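Local coordinates for protein stress response kinase A (Escherichia coli, PDB 1ZYL) that phosphorylates serine and threonine residues on proteins, itself included, and probably helps cells withstand stress linked to reactive oxygen species, at residues A[267-278]-A[302-313]. Sequence-based numbering, arbitrary orientation.
Sequences EPLRAMRLVYYL and YWLRQTATFIEQ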
ATOM      1  N   GLU A 267      14.326   1.132  -8.000  1.00 19.51           N
ATOM      2  CA  GLU A 267      14.255  -0.149  -8.681  1.00 19.69           C
ATOM      3  C   GLU A 267      14.222  -1.272  -7.656  1.00 19.55           C
ATOM      4  O   GLU A 267      13.593  -2.303  -7.876  1.00 20.61           O
ATOM      5  CB  GLU A 267      15.406  -0.298  -9.674  1.00 19.88           C
ATOM      6  CG  GLU A 267      15.317   0.735 -10.794  1.00 18.92           C
ATOM      7  CD  GLU A 267      13.920   0.800 -11.431  1.00 21.37           C
ATOM      8  OE1 GLU A 267      13.497   1.915 -11.833  1.00 19.71           O
ATOM      9  OE2 GLU A 267      13.247  -0.256 -11.538  1.00 20.49           O
ATOM     10  N   PRO A 268      14.922  -1.104  -6.528  1.00 19.26           N
ATOM     11  CA  PRO A 268      14.826  -2.206  -5.573  1.00 19.51           C
ATOM     12  C   PRO A 268      13.426  -2.247  -4.950  1.00 20.82           C
ATOM     13  O   PRO A 268      12.896  -3.318  -4.674  1.00 22.49           O
ATOM     14  CB  PRO A 268      15.916  -1.879  -4.567  1.00 18.27           C
ATOM     15  CG  PRO A 268      16.976  -1.331  -5.452  1.00 19.18           C
ATOM     16  CD  PRO A 268      16.186  -0.375  -6.336  1.00 19.77           C
ATOM     17  N   LEU A 269      12.816  -1.084  -4.737  1.00 21.92           N
ATOM     18  CA  LEU A 269      11.470  -1.043  -4.152  1.00 21.35           C
ATOM     19  C   LEU A 269      10.451  -1.653  -5.099  1.00 20.62           C
ATOM     20  O   LEU A 269       9.575  -2.409  -4.676  1.00 22.28           O
ATOM     21  CB  LEU A 269      11.051   0.394  -3.823  1.00 20.64           C
ATOM     22  CG  LEU A 269      11.794   1.046  -2.663  1.00 20.77           C
ATOM     23  CD1 LEU A 269      11.356   2.478  -2.529  1.00 21.77           C
ATOM     24  CD2 LEU A 269      11.531   0.280  -1.392  1.00 19.94           C
ATOM     25  N   ARG A 270      10.566  -1.314  -6.378  1.00 19.34           N
ATOM     26  CA  ARG A 270       9.658  -1.837  -7.386  1.00 18.37           C
ATOM     27  C   ARG A 270       9.821  -3.364  -7.457  1.00 18.73           C
ATOM     28  O   ARG A 270       8.832  -4.108  -7.523  1.00 18.15           O
ATOM     29  CB  ARG A 270       9.956  -1.180  -8.736  1.00 17.59           C
ATOM     30  CG  ARG A 270       9.200  -1.789  -9.913  1.00 18.71           C
ATOM     31  CD  ARG A 270       9.636  -1.156 -11.215  1.00 17.95           C
ATOM     32  NE  ARG A 270       9.063   0.173 -11.425  1.00 19.56           N
ATOM     33  CZ  ARG A 270       9.782   1.257 -11.704  1.00 20.82           C
ATOM     34  NH1 ARG A 270       9.188   2.425 -11.896  1.00 18.62           N
ATOM     35  NH2 ARG A 270      11.104   1.177 -11.776  1.00 22.04           N
ATOM     36  N   ALA A 271      11.068  -3.827  -7.429  1.00 16.98           N
ATOM     37  CA  ALA A 271      11.338  -5.256  -7.457  1.00 15.99           C
ATOM     38  C   ALA A 271      10.680  -5.845  -6.226  1.00 17.04           C
ATOM     39  O   ALA A 271      10.061  -6.907  -6.280  1.00 18.38           O
ATOM     40  CB  ALA A 271      12.830  -5.515  -7.404  1.00 14.48           C
ATOM     41  N   MET A 272      10.813  -5.134  -5.111  1.00 17.35           N
ATOM     42  CA  MET A 272      10.251  -5.578  -3.847  1.00 17.28           C
ATOM     43  C   MET A 272       8.735  -5.693  -3.880  1.00 18.63           C
ATOM     44  O   MET A 272       8.177  -6.685  -3.406  1.00 20.22           O
ATOM     45  CB  MET A 272      10.689  -4.633  -2.729  1.00 16.08           C
ATOM     46  CG  MET A 272      12.127  -4.858  -2.262  1.00 13.63           C
ATOM     47  SD  MET A 272      12.747  -3.623  -1.103  1.00  4.91           S
ATOM     48  CE  MET A 272      14.194  -3.512  -1.740  1.00  9.84           C
ATOM     49  N   ARG A 273       8.070  -4.687  -4.441  1.00 18.60           N
ATOM     50  CA  ARG A 273       6.613  -4.687  -4.519  1.00 20.04           C
ATOM     51  C   ARG A 273       6.159  -5.782  -5.470  1.00 21.62           C
ATOM     52  O   ARG A 273       5.072  -6.356  -5.332  1.00 19.65           O
ATOM     53  CB  ARG A 273       6.107  -3.337  -5.035  1.00 20.73           C
ATOM     54  CG  ARG A 273       4.593  -3.265  -5.191  1.00 22.67           C
ATOM     55  CD  ARG A 273       4.153  -1.991  -5.885  1.00 25.16           C
ATOM     56  NE  ARG A 273       3.574  -1.020  -4.964  1.00 27.58           N
ATOM     57  CZ  ARG A 273       2.300  -1.017  -4.581  1.00 29.70           C
ATOM     58  NH1 ARG A 273       1.465  -1.939  -5.045  1.00 29.20           N
ATOM     59  NH2 ARG A 273       1.863  -0.089  -3.735  1.00 29.17           N
ATOM     60  N   LEU A 274       7.008  -6.070  -6.443  1.00 23.09           N
ATOM     61  CA  LEU A 274       6.688  -7.073  -7.432  1.00 23.88           C
ATOM     62  C   LEU A 274       6.633  -8.453  -6.824  1.00 23.18           C
ATOM     63  O   LEU A 274       5.630  -9.154  -6.956  1.00 25.46           O
ATOM     64  CB  LEU A 274       7.715  -7.036  -8.559  1.00 25.29           C
ATOM     65  CG  LEU A 274       7.169  -6.815  -9.962  1.00 23.61           C
ATOM     66  CD1 LEU A 274       6.202  -5.652  -9.984  1.00 23.36           C
ATOM     67  CD2 LEU A 274       8.330  -6.565 -10.882  1.00 24.67           C
ATOM     68  N   VAL A 275       7.702  -8.844  -6.149  1.00 19.67           N
ATOM     69  CA  VAL A 275       7.740 -10.163  -5.556  1.00 20.81           C
ATOM     70  C   VAL A 275       6.786 -10.327  -4.376  1.00 22.21           C
ATOM     71  O   VAL A 275       6.226 -11.401  -4.181  1.00 23.48           O
ATOM     72  CB  VAL A 275       9.175 -10.532  -5.153  1.00 20.08           C
ATOM     73  CG1 VAL A 275       9.810  -9.371  -4.450  1.00 24.69           C
ATOM     74  CG2 VAL A 275       9.176 -11.758  -4.265  1.00 17.79           C
ATOM     75  N   TYR A 276       6.576  -9.276  -3.594  1.00 22.36           N
ATOM     76  CA  TYR A 276       5.668  -9.402  -2.465  1.00 23.26           C
ATOM     77  C   TYR A 276       4.231  -9.592  -2.941  1.00 24.19           C
ATOM     78  O   TYR A 276       3.486 -10.408  -2.391  1.00 25.07           O
ATOM     79  CB  TYR A 276       5.737  -8.171  -1.546  1.00 23.29           C
ATOM     80  CG  TYR A 276       4.776  -8.249  -0.369  1.00 21.67           C
ATOM     81  CD1 TYR A 276       4.996  -9.144   0.682  1.00 23.43           C
ATOM     82  CD2 TYR A 276       3.617  -7.475  -0.339  1.00 21.71           C
ATOM     83  CE1 TYR A 276       4.078  -9.271   1.732  1.00 25.69           C
ATOM     84  CE2 TYR A 276       2.696  -7.591   0.702  1.00 25.68           C
ATOM     85  CZ  TYR A 276       2.929  -8.491   1.734  1.00 27.82           C
ATOM     86  OH  TYR A 276       2.008  -8.608   2.759  1.00 29.76           O
ATOM     87  N   TYR A 277       3.850  -8.834  -3.964  1.00 23.59           N
ATOM     88  CA  TYR A 277       2.499  -8.894  -4.515  1.00 23.17           C
ATOM     89  C   TYR A 277       2.060 -10.297  -4.945  1.00 21.80           C
ATOM     90  O   TYR A 277       0.867 -10.613  -4.964  1.00 18.83           O
ATOM     91  CB  TYR A 277       2.391  -7.915  -5.687  1.00 22.77           C
ATOM     92  CG  TYR A 277       1.108  -8.003  -6.465  1.00 23.70           C
ATOM     93  CD1 TYR A 277       0.981  -8.886  -7.528  1.00 25.13           C
ATOM     94  CD2 TYR A 277       0.021  -7.190  -6.151  1.00 27.92           C
ATOM     95  CE1 TYR A 277      -0.198  -8.965  -8.271  1.00 27.33           C
ATOM     96  CE2 TYR A 277      -1.176  -7.258  -6.888  1.00 29.66           C
ATOM     97  CZ  TYR A 277      -1.272  -8.150  -7.949  1.00 28.70           C
ATOM     98  OH  TYR A 277      -2.426  -8.227  -8.695  1.00 28.08           O
ATOM     99  N   LEU A 278       3.023 -11.139  -5.290  1.00 21.69           N
ATOM    100  CA  LEU A 278       2.692 -12.486  -5.709  1.00 22.04           C
ATOM    101  C   LEU A 278       2.314 -13.312  -4.498  1.00 22.67           C
ATOM    102  O   LEU A 278       1.395 -14.119  -4.562  1.00 24.02           O
ATOM    103  CB  LEU A 278       3.867 -13.128  -6.455  1.00 22.93           C
ATOM    104  CG  LEU A 278       3.772 -13.189  -7.984  1.00 22.79           C
ATOM    105  CD1 LEU A 278       3.620 -11.806  -8.569  1.00 23.64           C
ATOM    106  CD2 LEU A 278       5.008 -13.855  -8.530  1.00 22.30           C
ATOM    107  N   TYR A 302       0.740 -16.764 -17.283  1.00 32.01           N
ATOM    108  CA  TYR A 302       0.986 -15.837 -16.198  1.00 30.57           C
ATOM    109  C   TYR A 302       2.320 -16.063 -15.499  1.00 29.28           C
ATOM    110  O   TYR A 302       3.045 -15.111 -15.234  1.00 29.27           O
ATOM    111  CB  TYR A 302      -0.160 -15.917 -15.195  1.00 31.35           C
ATOM    112  CG  TYR A 302      -0.001 -14.998 -14.018  1.00 31.36           C
ATOM    113  CD1 TYR A 302       0.462 -15.475 -12.799  1.00 31.59           C
ATOM    114  CD2 TYR A 302      -0.279 -13.637 -14.135  1.00 32.10           C
ATOM    115  CE1 TYR A 302       0.647 -14.620 -11.723  1.00 33.81           C
ATOM    116  CE2 TYR A 302      -0.097 -12.772 -13.067  1.00 32.55           C
ATOM    117  CZ  TYR A 302       0.368 -13.269 -11.863  1.00 33.83           C
ATOM    118  OH  TYR A 302       0.571 -12.415 -10.804  1.00 36.36           O
ATOM    119  N   TRP A 303       2.652 -17.313 -15.196  1.00 28.63           N
ATOM    120  CA  TRP A 303       3.919 -17.594 -14.526  1.00 27.65           C
ATOM    121  C   TRP A 303       5.115 -17.524 -15.452  1.00 26.25           C
ATOM    122  O   TRP A 303       6.251 -17.498 -14.997  1.00 25.98           O
ATOM    123  CB  TRP A 303       3.880 -18.943 -13.801  1.00 27.41           C
ATOM    124  CG  TRP A 303       2.961 -18.891 -12.644  1.00 30.05           C
ATOM    125  CD1 TRP A 303       1.649 -19.242 -12.631  1.00 32.21           C
ATOM    126  CD2 TRP A 303       3.232 -18.309 -11.364  1.00 33.06           C
ATOM    127  NE1 TRP A 303       1.077 -18.910 -11.428  1.00 33.17           N
ATOM    128  CE2 TRP A 303       2.027 -18.334 -10.631  1.00 32.86           C
ATOM    129  CE3 TRP A 303       4.377 -17.764 -10.766  1.00 34.46           C
ATOM    130  CZ2 TRP A 303       1.929 -17.835  -9.332  1.00 32.92           C
ATOM    131  CZ3 TRP A 303       4.278 -17.266  -9.470  1.00 34.72           C
ATOM    132  CH2 TRP A 303       3.061 -17.306  -8.769  1.00 34.31           C
ATOM    133  N   LEU A 304       4.868 -17.494 -16.755  1.00 26.95           N
ATOM    134  CA  LEU A 304       5.962 -17.374 -17.703  1.00 26.90           C
ATOM    135  C   LEU A 304       6.267 -15.897 -17.822  1.00 28.35           C
ATOM    136  O   LEU A 304       7.425 -15.500 -17.798  1.00 28.33           O
ATOM    137  CB  LEU A 304       5.577 -17.923 -19.069  1.00 24.83           C
ATOM    138  CG  LEU A 304       5.415 -19.436 -19.136  1.00 24.22           C
ATOM    139  CD1 LEU A 304       5.128 -19.833 -20.563  1.00 23.88           C
ATOM    140  CD2 LEU A 304       6.665 -20.112 -18.632  1.00 22.31           C
ATOM    141  N   ARG A 305       5.214 -15.086 -17.941  1.00 30.73           N
ATOM    142  CA  ARG A 305       5.362 -13.638 -18.054  1.00 31.53           C
ATOM    143  C   ARG A 305       6.030 -13.092 -16.808  1.00 28.93           C
ATOM    144  O   ARG A 305       6.874 -12.204 -16.882  1.00 29.38           O
ATOM    145  CB  ARG A 305       4.003 -12.945 -18.209  1.00 35.08           C
ATOM    146  CG  ARG A 305       3.209 -13.324 -19.442  1.00 41.72           C
ATOM    147  CD  ARG A 305       2.195 -12.233 -19.784  1.00 47.24           C
ATOM    148  NE  ARG A 305       0.995 -12.758 -20.436  1.00 52.21           N
ATOM    149  CZ  ARG A 305       0.055 -13.473 -19.816  1.00 55.21           C
ATOM    150  NH1 ARG A 305      -1.001 -13.908 -20.492  1.00 57.18           N
ATOM    151  NH2 ARG A 305       0.164 -13.750 -18.519  1.00 54.75           N
ATOM    152  N   GLN A 306       5.633 -13.627 -15.661  1.00 26.44           N
ATOM    153  CA  GLN A 306       6.174 -13.191 -14.384  1.00 24.15           C
ATOM    154  C   GLN A 306       7.659 -13.510 -14.346  1.00 22.33           C
ATOM    155  O   GLN A 306       8.469 -12.671 -13.955  1.00 22.45           O
ATOM    156  CB  GLN A 306       5.447 -13.902 -13.242  1.00 24.53           C
ATOM    157  CG  GLN A 306       5.340 -13.102 -11.962  1.00 25.78           C
ATOM    158  CD  GLN A 306       4.490 -11.864 -12.120  1.00 25.75           C
ATOM    159  OE1 GLN A 306       3.369 -11.931 -12.626  1.00 26.67           O
ATOM    160  NE2 GLN A 306       5.013 -10.723 -11.677  1.00 24.89           N
ATOM    161  N   THR A 307       8.009 -14.724 -14.768  1.00 19.03           N
ATOM    162  CA  THR A 307       9.401 -15.163 -14.798  1.00 15.40           C
ATOM    163  C   THR A 307      10.244 -14.211 -15.642  1.00 13.69           C
ATOM    164  O   THR A 307      11.343 -13.825 -15.275  1.00 13.75           O
ATOM    165  CB  THR A 307       9.499 -16.582 -15.386  1.00 14.69           C
ATOM    166  OG1 THR A 307       8.759 -17.479 -14.557  1.00 16.25           O
ATOM    167  CG2 THR A 307      10.942 -17.053 -15.452  1.00 12.50           C
ATOM    168  N   ALA A 308       9.715 -13.834 -16.787  1.00 12.83           N
ATOM    169  CA  ALA A 308      10.418 -12.932 -17.668  1.00 12.99           C
ATOM    170  C   ALA A 308      10.483 -11.533 -17.047  1.00 15.40           C
ATOM    171  O   ALA A 308      11.479 -10.824 -17.208  1.00 18.25           O
ATOM    172  CB  ALA A 308       9.719 -12.888 -19.014  1.00 10.87           C
ATOM    173  N   THR A 309       9.429 -11.127 -16.343  1.00 15.62           N
ATOM    174  CA  THR A 309       9.437  -9.816 -15.715  1.00 16.03           C
ATOM    175  C   THR A 309      10.524  -9.761 -14.650  1.00 17.44           C
ATOM    176  O   THR A 309      11.236  -8.770 -14.527  1.00 19.29           O
ATOM    177  CB  THR A 309       8.093  -9.479 -15.048  1.00 17.38           C
ATOM    178  OG1 THR A 309       7.134  -9.088 -16.044  1.00 14.70           O
ATOM    179  CG2 THR A 309       8.284  -8.341 -14.032  1.00 16.96           C
ATOM    180  N   PHE A 310      10.653 -10.823 -13.869  1.00 16.49           N
ATOM    181  CA  PHE A 310      11.679 -10.827 -12.851  1.00 19.14           C
ATOM    182  C   PHE A 310      13.043 -10.728 -13.533  1.00 22.95           C
ATOM    183  O   PHE A 310      13.820  -9.824 -13.242  1.00 25.33           O
ATOM    184  CB  PHE A 310      11.572 -12.093 -11.983  1.00 18.51           C
ATOM    185  CG  PHE A 310      10.396 -12.084 -11.029  1.00 16.00           C
ATOM    186  CD1 PHE A 310      10.215 -13.120 -10.124  1.00 14.40           C
ATOM    187  CD2 PHE A 310       9.485 -11.023 -11.017  1.00 15.83           C
ATOM    188  CE1 PHE A 310       9.146 -13.102  -9.215  1.00 13.29           C
ATOM    189  CE2 PHE A 310       8.411 -10.994 -10.112  1.00 12.81           C
ATOM    190  CZ  PHE A 310       8.246 -12.034  -9.212  1.00 11.54           C
ATOM    191  N   ILE A 311      13.327 -11.641 -14.456  1.00 24.70           N
ATOM    192  CA  ILE A 311      14.600 -11.612 -15.168  1.00 25.64           C
ATOM    193  C   ILE A 311      14.903 -10.220 -15.724  1.00 28.28           C
ATOM    194  O   ILE A 311      16.052  -9.769 -15.717  1.00 29.67           O
ATOM    195  CB  ILE A 311      14.613 -12.634 -16.333  1.00 25.24           C
ATOM    196  CG1 ILE A 311      14.741 -14.050 -15.763  1.00 24.66           C
ATOM    197  CG2 ILE A 311      15.761 -12.324 -17.307  1.00 24.01           C
ATOM    198  CD1 ILE A 311      14.927 -15.122 -16.795  1.00 22.64           C
ATOM    199  N   GLU A 312      13.870  -9.535 -16.206  1.00 29.50           N
ATOM    200  CA  GLU A 312      14.055  -8.199 -16.756  1.00 30.27           C
ATOM    201  C   GLU A 312      14.425  -7.172 -15.680  1.00 30.77           C
ATOM    202  O   GLU A 312      15.244  -6.281 -15.918  1.00 30.18           O
ATOM    203  CB  GLU A 312      12.791  -7.754 -17.486  1.00 30.78           C
ATOM    204  CG  GLU A 312      13.023  -7.486 -18.957  1.00 33.95           C
ATOM    205  CD  GLU A 312      14.302  -6.699 -19.198  1.00 36.80           C
ATOM    206  OE1 GLU A 312      14.465  -5.618 -18.585  1.00 36.07           O
ATOM    207  OE2 GLU A 312      15.144  -7.168 -20.000  1.00 37.83           O
ATOM    208  N   GLN A 313      13.828  -7.309 -14.497  1.00 30.38           N
ATOM    209  CA  GLN A 313      14.097  -6.396 -13.388  1.00 28.81           C
ATOM    210  C   GLN A 313      15.535  -6.458 -12.915  1.00 26.31           C
ATOM    211  O   GLN A 313      16.107  -5.436 -12.551  1.00 26.17           O
ATOM    212  CB  GLN A 313      13.164  -6.680 -12.201  1.00 29.68           C
ATOM    213  CG  GLN A 313      11.970  -5.746 -12.123  1.00 29.86           C
ATOM    214  CD  GLN A 313      12.377  -4.302 -11.905  1.00 29.75           C
ATOM    215  OE1 GLN A 313      12.976  -3.971 -10.890  1.00 28.08           O
ATOM    216  NE2 GLN A 313      12.051  -3.436 -12.857  1.00 29.63           N
TER
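L278 meets two rings, W303 and F310, obliquely through its CD2; the W303 ring carries Y302 CD1 over one face, offset toward the rim, while the Y302 ring receives W303 CD1 at its edge, in plane. Y302 in turn sets its OH at the edge of the Y277 ring, near that ring's plane. These groups lie toward one end of the contact between 267-278 and 302-313, an antiparallel helix pair in the helical part of this APH-type kinase fold; the short axes run 160° apart and come within 11.0 Å. L278 is a knob in a hole formed by Y302, W303, Q306 and F310, its CD2 3.6 Å from W303 CZ3 and 3.5 Å from Q306 CG. Bent at chi2 (65°), Q306 also brings its amide NE2 within 3.6 Å of L278 CD1, so an alanine here would probably leave both methyls of that leucine less tightly confined. Further along, F310 turns its CZ to V275 CA, and the side chains of L274 and T309 cross at about a right angle, with L274 CD2 3.6 Å from T309 CG2. Helix 149-161 covers V275 and L278 from outside the pair, whereas helix 171-188 backs F310 and Q313. At the other end Q313 is a second knob, pointing the other way, among E267, R270, A271 and L274. No hydrogen bond links the two segments, and Q313 NE2 stops 3.6 Å from E267 OE2, with amide and carboxylate planes 38° apart.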